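Long-range contacts in bifunctional GH43-CE protein (Bacteroides eggerthii, PDB 6MLY), which probably cleaves xylose units from xylan-type polysaccharides, such as arabinoxylan, through its glycoside hydrolase family 43 domain, and carries a putative carbohydrate esterase domain on the same chain: residues A77-M82 with Q114-T119; K88-R93 with W334-D339. One frame throughout, in Å; residues are numbered along the deposited sequence.

Contact 1 of 2, residues A77-M82 with Q114-T119; sequences ANIPTM and QTTGKT
The flat group met by a side chain in this contact is the peptide carbonyl of Thr115, touched at its oxygen: Ile79 CD1 lies 3.5 Å from Thr115 O. The other approaches are between aliphatic carbons, and between the Met82 sulfur and a methyl. Thr116 CG2 is the common partner on its side. It lies 3.7 Å from Ala77 CB, and Ile79 CD1 approaches the same methyl to 3.9 Å, the side chains of Ile79 and Thr116 passing each other at a slant. In Thr116 the branch is set by chi1 (64°), which places OG1 between the backbone N and the carbonyl carbon and leaves CG2, anti to that carbon, as the branch that touches. Ile79 reaches across through its longer branch, extended at chi2 (164°), and CD1 is the atom that arrives. Further along, Met82 SD is 4.2 Å from Thr115 CG2, the side chains crossing at about a right angle.

The hydroxyls of both threonines are engaged elsewhere: Thr115 OG1 bonds to Thr90 OG1 and Gly94 N, and Thr116 OG1 to Tyr120 OH. The contact is small, burying 173 Å² over both sides, and is made by van der Waals packing, with no hydrogen bond between the segments. In the fold, 114-117 make the turn from strand 106-113 into strand 118-124 of a four-stranded antiparallel sheet, with a G1 beta bulge at Gly117 and Lys118. Against this turn packs the loop leading into helix 80-83, together with Met82 of the helix itself.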
loop_
_atom_site.group_PDB
_atom_site.type_symbol
_atom_site.label_atom_id
_atom_site.label_comp_id
_atom_site.label_asym_id
_atom_site.label_seq_id
_atom_site.Cartn_x
_atom_site.Cartn_y
_atom_site.Cartn_z
ATOM N N ALA A 77 -9.905 2.772 29.401
ATOM C CA ALA A 77 -10.649 1.941 30.347
ATOM C C ALA A 77 -10.133 0.495 30.308
ATOM O O ALA A 77 -9.605 0.028 29.291
ATOM C CB ALA A 77 -12.124 2.007 30.031
ATOM N N ASN A 78 -10.311 -0.201 31.437
ATOM C CA ASN A 78 -9.891 -1.580 31.622
ATOM C C ASN A 78 -11.094 -2.500 31.380
ATOM O O ASN A 78 -11.571 -3.150 32.311
ATOM C CB ASN A 78 -9.285 -1.775 33.016
ATOM C CG ASN A 78 -8.610 -3.118 33.204
ATOM O OD1 ASN A 78 -8.129 -3.726 32.246
ATOM N ND2 ASN A 78 -8.552 -3.588 34.438
ATOM N N ILE A 79 -11.583 -2.534 30.131
ATOM C CA ILE A 79 -12.733 -3.368 29.742
ATOM C C ILE A 79 -12.369 -4.163 28.490
ATOM O O ILE A 79 -11.605 -3.684 27.652
ATOM C CB ILE A 79 -14.017 -2.527 29.551
ATOM C CG1 ILE A 79 -13.861 -1.424 28.499
ATOM C CG2 ILE A 79 -14.488 -1.965 30.884
ATOM C CD1 ILE A 79 -15.172 -0.839 28.017
ATOM N N PRO A 80 -12.912 -5.395 28.322
ATOM C CA PRO A 80 -12.526 -6.275 27.218
ATOM C C PRO A 80 -12.436 -5.591 25.844
ATOM O O PRO A 80 -11.479 -5.834 25.107
ATOM C CB PRO A 80 -13.633 -7.340 27.215
ATOM C CG PRO A 80 -14.068 -7.422 28.662
ATOM C CD PRO A 80 -13.931 -6.010 29.193
ATOM N N THR A 81 -13.416 -4.739 25.521
ATOM C CA THR A 81 -13.464 -4.022 24.234
ATOM C C THR A 81 -12.172 -3.217 24.026
ATOM O O THR A 81 -11.615 -3.223 22.923
ATOM C CB THR A 81 -14.707 -3.125 24.135
ATOM O OG1 THR A 81 -15.022 -2.653 25.445
ATOM C CG2 THR A 81 -15.909 -3.840 23.555
ATOM N N MET A 82 -11.705 -2.547 25.091
ATOM C CA MET A 82 -10.524 -1.672 25.051
ATOM C C MET A 82 -9.234 -2.491 25.230
ATOM O O MET A 82 -8.170 -2.064 24.772
ATOM C CB MET A 82 -10.613 -0.601 26.144
ATOM C CG MET A 82 -9.570 0.512 26.033
ATOM S SD MET A 82 -9.982 1.813 24.834
ATOM C CE MET A 82 -9.208 1.165 23.353
ATOM N N GLN A 114 -17.735 6.513 22.953
ATOM C CA GLN A 114 -18.822 5.526 22.882
ATOM C C GLN A 114 -18.343 4.169 23.416
ATOM O O GLN A 114 -19.159 3.338 23.803
ATOM C CB GLN A 114 -19.325 5.393 21.444
ATOM C CG GLN A 114 -19.901 6.688 20.892
ATOM C CD GLN A 114 -20.268 6.582 19.435
ATOM O OE1 GLN A 114 -21.326 6.067 19.081
ATOM N NE2 GLN A 114 -19.392 7.083 18.576
ATOM N N THR A 115 -17.020 3.963 23.441
ATOM C CA THR A 115 -16.398 2.778 24.030
ATOM C C THR A 115 -16.831 2.588 25.493
ATOM O O THR A 115 -16.853 1.452 25.959
ATOM C CB THR A 115 -14.869 2.848 23.906
ATOM O OG1 THR A 115 -14.551 2.888 22.514
ATOM C CG2 THR A 115 -14.160 1.680 24.559
ATOM N N THR A 116 -17.122 3.682 26.215
ATOM C CA THR A 116 -17.663 3.625 27.595
ATOM C C THR A 116 -18.846 4.589 27.793
ATOM O O THR A 116 -19.325 4.746 28.919
ATOM C CB THR A 116 -16.591 3.964 28.640
ATOM O OG1 THR A 116 -16.185 5.315 28.422
ATOM C CG2 THR A 116 -15.386 3.055 28.579
ATOM N N GLY A 117 -19.315 5.217 26.707
ATOM C CA GLY A 117 -20.411 6.183 26.733
ATOM C C GLY A 117 -20.210 7.245 27.801
ATOM O O GLY A 117 -21.164 7.609 28.497
ATOM N N LYS A 118 -18.967 7.732 27.921
ATOM C CA LYS A 118 -18.564 8.704 28.950
ATOM C C LYS A 118 -17.869 9.911 28.303
ATOM O O LYS A 118 -17.271 9.789 27.216
ATOM C CB LYS A 118 -17.611 8.063 29.965
ATOM C CG LYS A 118 -18.273 7.300 31.103
ATOM C CD LYS A 118 -17.386 7.183 32.322
ATOM C CE LYS A 118 -18.049 6.472 33.481
ATOM N NZ LYS A 118 -17.740 7.141 34.767
ATOM N N THR A 119 -17.949 11.057 29.001
ATOM C CA THR A 119 -17.228 12.295 28.674
ATOM C C THR A 119 -16.146 12.536 29.738
ATOM O O THR A 119 -16.429 12.443 30.937
ATOM C CB THR A 119 -18.199 13.477 28.560
ATOM O OG1 THR A 119 -19.141 13.177 27.530
ATOM C CG2 THR A 119 -17.515 14.789 28.240
#

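Contact 2 of 2, residues K88-R93 with W334-D339; sequences KNTYGR and WNHNPD
His336 fits against the backbone of Asn89 to Tyr91, and its NE2 accepts a hydrogen bond from Thr90 N at 3.0 Å. The bond is somewhat bent (N-H...N 149°), and Thr90 N lies in the imidazole plane, at the ring edge. The Thr90 CG2 methyl lies in van der Waals contact, 3.6 Å from His336 NE2. The next atom round the ring, CE1, stands 3.9 Å above the plane of the Tyr91 ring, over its centre. This is an edge-to-face (T-shaped) pair, with the two centroids 4.8 Å apart and the planes inclined at 61°.

Asn335 binds the far end of the same tyrosine. Its ND2 donates to Tyr91 OH at 2.7 Å in a nearly straight bond (167°), with the hydroxyl close to the amide plane. Asn335 also positions the imidazole: His336 ND1 donates to Asn335 OD1 at 3.1 Å, in the ring plane of the histidine although above the carbonyl plane of the amide. The asparagine therefore uses both amide atoms, one on the tyrosine and one on the histidine. With ND1 donating and NE2 accepting, the pattern is consistent with a neutral His336 protonated on ND1.

In the outer shell, Tyr91 OH also bonds to Thr364 O, His50 forms another edge-to-face pair with the tyrosine, and His483 stacks on it.

The site is buried. Residues 88-93, with a type II turn from Thr90 to Arg93, belong to the loop between helix 80-83 and strand 99-103. Residues 334-335 end strand 333-335, which pairs with the outermost strand 51-52 of the family 43 region, and 336-339 leave it as a loop. Met82 of helix 80-83 packs on His336, while Phe401 of strand 395-401 touches Tyr91 and Asn335.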
loop_
_atom_site.group_PDB
_atom_site.type_symbol
_atom_site.label_atom_id
_atom_site.label_comp_id
_atom_site.label_asym_id
_atom_site.label_seq_id
_atom_site.Cartn_x
_atom_site.Cartn_y
_atom_site.Cartn_z
ATOM N N LYS A 88 -13.042 -9.158 21.326
ATOM C CA LYS A 88 -13.774 -7.902 21.268
ATOM C C LYS A 88 -12.781 -6.780 20.952
ATOM O O LYS A 88 -11.598 -6.885 21.277
ATOM C CB LYS A 88 -14.480 -7.607 22.594
ATOM C CG LYS A 88 -15.601 -8.566 22.971
ATOM C CD LYS A 88 -16.030 -8.441 24.420
ATOM C CE LYS A 88 -17.132 -9.405 24.807
ATOM N NZ LYS A 88 -17.398 -9.366 26.264
ATOM N N ASN A 89 -13.286 -5.706 20.339
ATOM C CA ASN A 89 -12.477 -4.562 19.942
ATOM C C ASN A 89 -13.308 -3.288 20.115
ATOM O O ASN A 89 -14.460 -3.348 20.538
ATOM C CB ASN A 89 -11.973 -4.711 18.503
ATOM C CG ASN A 89 -13.079 -5.072 17.535
ATOM O OD1 ASN A 89 -13.415 -6.246 17.383
ATOM N ND2 ASN A 89 -13.652 -4.072 16.884
ATOM N N THR A 90 -12.692 -2.146 19.803
ATOM C CA THR A 90 -13.387 -0.875 19.703
ATOM C C THR A 90 -12.722 -0.051 18.594
ATOM O O THR A 90 -12.625 1.173 18.682
ATOM C CB THR A 90 -13.476 -0.190 21.078
ATOM O OG1 THR A 90 -14.495 0.810 21.028
ATOM C CG2 THR A 90 -12.172 0.431 21.535
ATOM N N TYR A 91 -12.290 -0.736 17.532
ATOM C CA TYR A 91 -11.759 -0.081 16.347
ATOM C C TYR A 91 -12.792 0.936 15.845
ATOM O O TYR A 91 -13.995 0.659 15.847
ATOM C CB TYR A 91 -11.440 -1.094 15.243
ATOM C CG TYR A 91 -10.211 -1.943 15.453
ATOM C CD1 TYR A 91 -8.937 -1.430 15.259
ATOM C CD2 TYR A 91 -10.318 -3.282 15.800
ATOM C CE1 TYR A 91 -7.806 -2.216 15.428
ATOM C CE2 TYR A 91 -9.199 -4.082 15.968
ATOM C CZ TYR A 91 -7.936 -3.549 15.780
ATOM O OH TYR A 91 -6.831 -4.333 15.947
ATOM N N GLY A 92 -12.313 2.118 15.446
ATOM C CA GLY A 92 -13.158 3.180 14.918
ATOM C C GLY A 92 -13.764 4.052 16.006
ATOM O O GLY A 92 -14.120 5.194 15.738
ATOM N N ARG A 93 -13.883 3.514 17.225
ATOM C CA ARG A 93 -14.564 4.188 18.329
ATOM C C ARG A 93 -13.507 4.846 19.236
ATOM O O ARG A 93 -12.742 5.679 18.768
ATOM C CB ARG A 93 -15.498 3.186 19.016
ATOM C CG ARG A 93 -16.693 2.769 18.171
ATOM C CD ARG A 93 -17.334 1.502 18.704
ATOM N NE ARG A 93 -18.735 1.363 18.326
ATOM C CZ ARG A 93 -19.359 0.200 18.141
ATOM N NH1 ARG A 93 -18.669 -0.929 18.094
ATOM N NH2 ARG A 93 -20.673 0.173 17.995
ATOM N N TRP A 334 0.319 2.458 20.755
ATOM C CA TRP A 334 -0.091 1.060 20.620
ATOM C C TRP A 334 -1.489 0.977 19.995
ATOM O O TRP A 334 -2.247 1.936 20.012
ATOM C CB TRP A 334 -0.082 0.345 21.976
ATOM C CG TRP A 334 1.213 0.419 22.722
ATOM C CD1 TRP A 334 1.578 1.359 23.642
ATOM C CD2 TRP A 334 2.308 -0.509 22.647
ATOM N NE1 TRP A 334 2.828 1.088 24.131
ATOM C CE2 TRP A 334 3.300 -0.051 23.540
ATOM C CE3 TRP A 334 2.549 -1.675 21.915
ATOM C CZ2 TRP A 334 4.510 -0.717 23.715
ATOM C CZ3 TRP A 334 3.746 -2.333 22.090
ATOM C CH2 TRP A 334 4.712 -1.859 22.977
ATOM N N ASN A 335 -1.813 -0.200 19.455
ATOM C CA ASN A 335 -3.162 -0.559 19.036
ATOM C C ASN A 335 -3.893 -1.148 20.247
ATOM O O ASN A 335 -3.539 -2.242 20.704
ATOM C CB ASN A 335 -3.140 -1.553 17.873
ATOM C CG ASN A 335 -4.509 -2.084 17.499
ATOM O OD1 ASN A 335 -5.506 -1.367 17.565
ATOM N ND2 ASN A 335 -4.555 -3.338 17.073
ATOM N N HIS A 336 -4.895 -0.413 20.755
ATOM C CA HIS A 336 -5.634 -0.781 21.961
ATOM C C HIS A 336 -4.670 -0.794 23.155
ATOM O O HIS A 336 -3.503 -0.422 23.016
ATOM C CB HIS A 336 -6.370 -2.118 21.769
ATOM C CG HIS A 336 -7.666 -2.015 21.036
ATOM N ND1 HIS A 336 -7.739 -1.678 19.698
ATOM C CD2 HIS A 336 -8.935 -2.241 21.439
ATOM C CE1 HIS A 336 -8.999 -1.681 19.315
ATOM N NE2 HIS A 336 -9.752 -2.024 20.366
ATOM N N ASN A 337 -5.175 -1.205 24.324
ATOM C CA ASN A 337 -4.406 -1.194 25.562
ATOM C C ASN A 337 -3.252 -2.186 25.471
ATOM O O ASN A 337 -3.473 -3.379 25.278
ATOM C CB ASN A 337 -5.269 -1.512 26.783
ATOM C CG ASN A 337 -6.205 -0.382 27.134
ATOM O OD1 ASN A 337 -6.175 0.667 26.496
ATOM N ND2 ASN A 337 -7.041 -0.589 28.138
ATOM N N PRO A 338 -1.991 -1.725 25.645
ATOM C CA PRO A 338 -0.841 -2.625 25.616
ATOM C C PRO A 338 -0.817 -3.531 26.854
ATOM O O PRO A 338 -1.344 -3.147 27.896
ATOM C CB PRO A 338 0.363 -1.671 25.620
ATOM C CG PRO A 338 -0.148 -0.431 26.314
ATOM C CD PRO A 338 -1.603 -0.329 25.911
ATOM N N ASP A 339 -0.227 -4.722 26.708
ATOM C CA ASP A 339 0.180 -5.540 27.839
ATOM C C ASP A 339 1.638 -5.180 28.153
ATOM O O ASP A 339 2.552 -5.646 27.486
ATOM C CB ASP A 339 -0.036 -7.027 27.543
ATOM C CG ASP A 339 0.251 -7.956 28.712
ATOM O OD1 ASP A 339 0.746 -7.467 29.745
ATOM O OD2 ASP A 339 -0.019 -9.171 28.573
#

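In the fold
The four segments come along the chain as 77-82, 88-93, 114-119 and 334-339, so those of contact 1 and contact 2 alternate. The centres are about 10 Å apart. Contact 1 stays within the glycoside hydrolase family 43 region, whereas contact 2 joins that region to the concanavalin A-like one. Two probable hydrogen bonds link them: Ala77 O lies 2.9 Å from Asn337 ND2, and Thr115 OG1 lies 2.6 Å from Thr90 OG1. Thr81 O also packs 3.2 Å from His336 CD2. The contacts thus adjoin, contact 1 at the surface and contact 2 buried, where the two regions meet, away from the predicted catalytic residues.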